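Synaptonemal complex protein 2 (Mus musculus, PDB 5IWZ) is a major component of the axial and lateral elements of synaptonemal complexes, with a role in their assembly, and is required for normal chromosome synapsis in meiosis. Local coordinates at residues Q12-I17 against K47-K52; D55-E60 against V104-N109. All blocks are in the same frame, centred on the assembly; numbering follows the deposited sequence.

Interaction 1. Residues Q12-I17 against K47-K52; sequences QLEKCI and KQFLRK
Glu14 OE2 receives Lys52 NZ at 2.7 Å on its anti lone pair, the one turned away from OE1, in a salt bridge between helix 13-23 and helix 49-63. The two side chains cross at about a right angle. Lys52, extended beyond CG, reaches over with a chi3 of 180° that places CE anti to CB, and NZ also forms a salt bridge with Asp18 OD1, so the ammonium group ties together two acids of the first helix. The other carboxylate oxygen, Glu14 OE1, accepts the backbone N-H of Ser46, just ahead of helix 49-63; both oxygens of this buried acid are thus engaged, and the nearby ammonium would be expected to keep it ionised. An alanine in place of Glu14 would probably cost Lys52 NZ one of its two acidic partners here, leaving Asp18, take away the acceptor of the Ser46 N-H, and open a gap beside the Phe49 ring. That ring lies against the same carboxylate arm: Glu14 CG comes to 3.9 Å from Phe49 CD1, the two side chains running past each other in opposite directions. Further along the ring, Ile17 CG1 stands 3.8 Å from Phe49 CE1, and Leu13 CD2 is 3.9 Å from Phe49 CZ; both aliphatic chains cross the phenylalanine roughly at right angles. Ile17 CG2 packs on Lys52 CB, near the root of the lysine chain. Met94 and Ile83 also touch Phe49. A salt bridge with a buried glutamate, beside an aromatic-aliphatic core, here joins the first and third helices of the mainly helical, armadillo-repeat-like domain of SYCP2.

Interaction 2. Residues D55-E60 against V104-N109; sequences DLICRE and VSWFEN
Ile57 and Trp106 meet through first torsions that set Ile57 CG1 (chi1 -75°) and Trp106 CG each anti to its own carbonyl carbon, which leaves the other isoleucine branch, CG2, anti to the backbone N. The chi2 of Ile57, 166°, then extends CD1 over the indole. This is side-by-side helix packing within the armadillo-repeat-like domain: the 55-60 and 104-108 segments run parallel, 9° apart, with axes 10.2 Å from each other. Ile57 CD1 sits over one face of the six-membered ring in a CH-pi contact, 3.5 Å from its centroid and also 3.5 Å from CH2 of Trp106. The other branch covers the pyrrole part, Ile57 CG2 lying 3.6 Å from Trp106 CG, so the two methyl groups span both rings of the indole. Ile72 of helix 66-79 also touches Ile57. The indole N-H is turned to Asp54: NE1 of Trp106 is hydrogen-bonded to Asp54 OD2, one turn before Cys58 on the same helix, which restrains the rotation of the ring as the methyls press on its face. Cys58 adds an oblique sulfur-aromatic contact, its SG 4.8 Å from the centroid of the five-membered ring. The same sulfur also meets the amide of the partner segment, Cys58 SG lying 3.6 Å from Asn109 ND2.

How the interactions relate
Interactions 1 and 2 follow one another along the chain, the first closing before the second opens, with centres about 15 Å apart. Helix 49-63 serves both: its first turn makes interaction 1 with helix 13-23, and its middle turns make interaction 2 with helix 99-108. The two contacts adjoin, since Ile17 CD1 of the first packs 4.2 Å from Leu56 CD2 of the second. Helix 49-63 is thus a shared helix that connects the start of the armadillo-repeat-like domain, in the N-terminal part of SYCP2, to its later helices. Interaction 1 is buried, about 30 Å from the chain centre; interaction 2 lies about 21 Å from it and is partly buried.

Interaction 1. Residues Q12-I17 against K47-K52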
# COMPACT_ATOMS: atom_id res chain seq x y z
N GLN A 12 2.46 -33.27 -2.29
CA GLN A 12 3.59 -33.37 -1.39
C GLN A 12 3.89 -32.06 -0.67
O GLN A 12 4.97 -31.92 -0.09
CB GLN A 12 4.83 -33.80 -2.18
CG GLN A 12 4.66 -35.08 -2.92
CD GLN A 12 5.10 -36.25 -2.10
OE1 GLN A 12 6.24 -36.71 -2.22
NE2 GLN A 12 4.21 -36.75 -1.24
N LEU A 13 2.96 -31.10 -0.72
CA LEU A 13 3.17 -29.79 -0.11
C LEU A 13 3.71 -29.89 1.31
O LEU A 13 4.68 -29.21 1.66
CB LEU A 13 1.86 -28.98 -0.11
CG LEU A 13 1.96 -27.58 0.53
CD1 LEU A 13 2.96 -26.69 -0.21
CD2 LEU A 13 0.58 -26.88 0.61
N GLU A 14 3.09 -30.73 2.15
CA GLU A 14 3.54 -30.80 3.53
C GLU A 14 4.96 -31.37 3.61
O GLU A 14 5.78 -30.89 4.41
CB GLU A 14 2.58 -31.62 4.39
CG GLU A 14 3.03 -31.70 5.84
CD GLU A 14 1.91 -32.05 6.83
OE1 GLU A 14 0.74 -32.18 6.42
OE2 GLU A 14 2.22 -32.19 8.04
N LYS A 15 5.28 -32.36 2.77
CA LYS A 15 6.64 -32.87 2.77
C LYS A 15 7.63 -31.81 2.30
O LYS A 15 8.75 -31.73 2.83
CB LYS A 15 6.74 -34.14 1.92
CG LYS A 15 6.10 -35.35 2.62
CD LYS A 15 5.59 -36.39 1.63
CE LYS A 15 5.15 -37.66 2.36
NZ LYS A 15 6.13 -38.78 2.27
N CYS A 16 7.23 -30.95 1.36
CA CYS A 16 8.08 -29.82 1.00
C CYS A 16 8.34 -28.93 2.20
O CYS A 16 9.46 -28.44 2.40
CB CYS A 16 7.46 -29.01 -0.14
SG CYS A 16 7.24 -29.94 -1.66
N ILE A 17 7.30 -28.68 3.01
CA ILE A 17 7.47 -27.85 4.20
C ILE A 17 8.40 -28.54 5.20
O ILE A 17 9.26 -27.89 5.82
CB ILE A 17 6.09 -27.53 4.82
CG1 ILE A 17 5.25 -26.64 3.88
CG2 ILE A 17 6.24 -26.91 6.23
CD1 ILE A 17 5.86 -25.27 3.58
N LYS A 47 -2.93 -32.42 10.81
CA LYS A 47 -3.36 -31.54 11.89
C LYS A 47 -2.23 -30.64 12.37
O LYS A 47 -2.48 -29.56 12.92
CB LYS A 47 -3.88 -32.41 13.05
CG LYS A 47 -4.75 -31.71 14.05
CD LYS A 47 -6.18 -31.54 13.54
CE LYS A 47 -7.13 -31.17 14.68
NZ LYS A 47 -8.29 -30.37 14.16
N GLN A 48 -0.98 -31.07 12.18
CA GLN A 48 0.20 -30.31 12.59
C GLN A 48 0.75 -29.40 11.48
O GLN A 48 1.81 -28.81 11.66
CB GLN A 48 1.31 -31.26 13.04
CG GLN A 48 1.04 -31.98 14.36
CD GLN A 48 0.03 -33.11 14.23
OE1 GLN A 48 0.14 -33.96 13.34
NE2 GLN A 48 -0.96 -33.13 15.11
N PHE A 49 0.07 -29.31 10.34
CA PHE A 49 0.55 -28.47 9.24
C PHE A 49 0.73 -27.02 9.68
O PHE A 49 1.76 -26.39 9.41
CB PHE A 49 -0.40 -28.56 8.05
CG PHE A 49 0.10 -27.87 6.79
CD1 PHE A 49 1.33 -28.20 6.23
CD2 PHE A 49 -0.68 -26.92 6.14
CE1 PHE A 49 1.78 -27.58 5.08
CE2 PHE A 49 -0.23 -26.31 4.97
CZ PHE A 49 1.00 -26.65 4.45
N LEU A 50 -0.28 -26.46 10.38
CA LEU A 50 -0.20 -25.06 10.80
C LEU A 50 0.99 -24.82 11.73
O LEU A 50 1.70 -23.81 11.61
CB LEU A 50 -1.50 -24.64 11.48
CG LEU A 50 -1.53 -23.22 12.06
CD1 LEU A 50 -1.25 -22.15 10.98
CD2 LEU A 50 -2.87 -22.91 12.78
N ARG A 51 1.22 -25.73 12.68
CA ARG A 51 2.37 -25.62 13.58
C ARG A 51 3.68 -25.58 12.80
O ARG A 51 4.58 -24.82 13.15
CB ARG A 51 2.39 -26.80 14.56
CG ARG A 51 3.70 -26.91 15.34
CD ARG A 51 4.30 -28.31 15.25
NE ARG A 51 5.69 -28.33 15.70
CZ ARG A 51 6.09 -28.80 16.88
NH1 ARG A 51 5.22 -29.31 17.74
NH2 ARG A 51 7.38 -28.77 17.20
N LYS A 52 3.81 -26.43 11.78
CA LYS A 52 5.03 -26.44 10.97
C LYS A 52 5.19 -25.13 10.19
O LYS A 52 6.29 -24.58 10.11
CB LYS A 52 5.03 -27.63 10.01
CG LYS A 52 5.10 -29.01 10.66
CD LYS A 52 4.84 -30.06 9.60
CE LYS A 52 4.89 -31.46 10.16
NZ LYS A 52 4.68 -32.46 9.08

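Interaction 2. Residues D55-E60 against V104-N109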
# COMPACT_ATOMS: atom_id res chain seq x y z
N ASP A 55 6.34 -22.56 12.72
CA ASP A 55 7.75 -22.77 13.05
C ASP A 55 8.65 -22.26 11.93
O ASP A 55 9.63 -21.56 12.18
CB ASP A 55 8.01 -24.26 13.30
CG ASP A 55 7.42 -24.76 14.62
OD1 ASP A 55 6.71 -24.00 15.31
OD2 ASP A 55 7.67 -25.95 14.97
N LEU A 56 8.35 -22.62 10.69
CA LEU A 56 9.22 -22.25 9.58
C LEU A 56 9.21 -20.74 9.34
O LEU A 56 10.27 -20.13 9.18
CB LEU A 56 8.78 -23.04 8.34
CG LEU A 56 9.56 -22.80 7.04
CD1 LEU A 56 10.93 -23.37 7.35
CD2 LEU A 56 8.89 -23.57 5.88
N ILE A 57 8.03 -20.10 9.36
CA ILE A 57 7.98 -18.66 9.08
C ILE A 57 8.69 -17.85 10.16
O ILE A 57 9.46 -16.93 9.86
CB ILE A 57 6.52 -18.22 8.89
CG1 ILE A 57 6.00 -18.69 7.53
CG2 ILE A 57 6.40 -16.72 9.04
CD1 ILE A 57 4.49 -18.59 7.41
N CYS A 58 8.48 -18.20 11.44
CA CYS A 58 9.15 -17.49 12.53
C CYS A 58 10.67 -17.66 12.44
O CYS A 58 11.43 -16.72 12.69
CB CYS A 58 8.63 -17.99 13.88
SG CYS A 58 6.92 -17.49 14.24
N ARG A 59 11.14 -18.86 12.11
CA ARG A 59 12.58 -19.06 11.96
C ARG A 59 13.15 -18.20 10.85
O ARG A 59 14.17 -17.51 11.04
CB ARG A 59 12.89 -20.52 11.67
CG ARG A 59 14.36 -20.75 11.43
CD ARG A 59 14.60 -22.18 10.99
NE ARG A 59 14.60 -22.34 9.54
CZ ARG A 59 14.47 -23.53 8.95
NH1 ARG A 59 14.32 -24.61 9.70
NH2 ARG A 59 14.49 -23.65 7.62
N GLU A 60 12.54 -18.24 9.66
CA GLU A 60 13.05 -17.45 8.54
C GLU A 60 12.97 -15.95 8.82
O GLU A 60 13.87 -15.20 8.44
CB GLU A 60 12.30 -17.81 7.26
CG GLU A 60 12.54 -19.27 6.82
CD GLU A 60 14.04 -19.61 6.68
OE1 GLU A 60 14.54 -20.52 7.38
OE2 GLU A 60 14.74 -18.92 5.90
N VAL A 104 -1.00 -12.67 13.01
CA VAL A 104 -0.68 -11.51 13.83
C VAL A 104 0.74 -11.62 14.36
O VAL A 104 1.54 -10.67 14.29
CB VAL A 104 -1.69 -11.36 14.98
CG1 VAL A 104 -1.21 -10.32 16.01
CG2 VAL A 104 -3.05 -10.98 14.42
N SER A 105 1.08 -12.80 14.87
CA SER A 105 2.44 -13.07 15.33
C SER A 105 3.47 -12.89 14.22
O SER A 105 4.53 -12.29 14.45
CB SER A 105 2.49 -14.49 15.90
OG SER A 105 3.83 -14.89 16.06
N TRP A 106 3.20 -13.40 13.01
CA TRP A 106 4.18 -13.23 11.94
C TRP A 106 4.36 -11.76 11.61
O TRP A 106 5.49 -11.29 11.39
CB TRP A 106 3.76 -14.02 10.69
CG TRP A 106 3.55 -15.49 10.94
CD1 TRP A 106 4.02 -16.24 12.00
CD2 TRP A 106 2.75 -16.38 10.15
NE1 TRP A 106 3.58 -17.54 11.90
CE2 TRP A 106 2.79 -17.65 10.77
CE3 TRP A 106 2.00 -16.23 8.97
CZ2 TRP A 106 2.13 -18.76 10.25
CZ3 TRP A 106 1.34 -17.34 8.46
CH2 TRP A 106 1.41 -18.58 9.09
N PHE A 107 3.26 -11.01 11.60
CA PHE A 107 3.33 -9.57 11.36
C PHE A 107 4.10 -8.86 12.47
O PHE A 107 4.92 -7.98 12.21
CB PHE A 107 1.92 -8.99 11.24
CG PHE A 107 1.89 -7.52 11.04
CD1 PHE A 107 2.23 -6.97 9.82
CD2 PHE A 107 1.51 -6.68 12.08
CE1 PHE A 107 2.20 -5.59 9.63
CE2 PHE A 107 1.48 -5.32 11.90
CZ PHE A 107 1.82 -4.77 10.67
N GLU A 108 3.84 -9.24 13.74
CA GLU A 108 4.60 -8.70 14.86
C GLU A 108 6.09 -9.01 14.71
O GLU A 108 6.94 -8.15 14.96
CB GLU A 108 4.08 -9.27 16.18
CG GLU A 108 2.68 -8.83 16.57
CD GLU A 108 2.66 -7.46 17.22
OE1 GLU A 108 1.55 -7.01 17.60
OE2 GLU A 108 3.74 -6.84 17.34
N ASN A 109 6.41 -10.26 14.37
CA ASN A 109 7.79 -10.69 14.16
C ASN A 109 8.41 -10.11 12.90
O ASN A 109 9.60 -10.34 12.65
CB ASN A 109 7.86 -12.22 14.10
CG ASN A 109 7.54 -12.87 15.44
OD1 ASN A 109 7.65 -12.23 16.49
ND2 ASN A 109 7.14 -14.13 15.41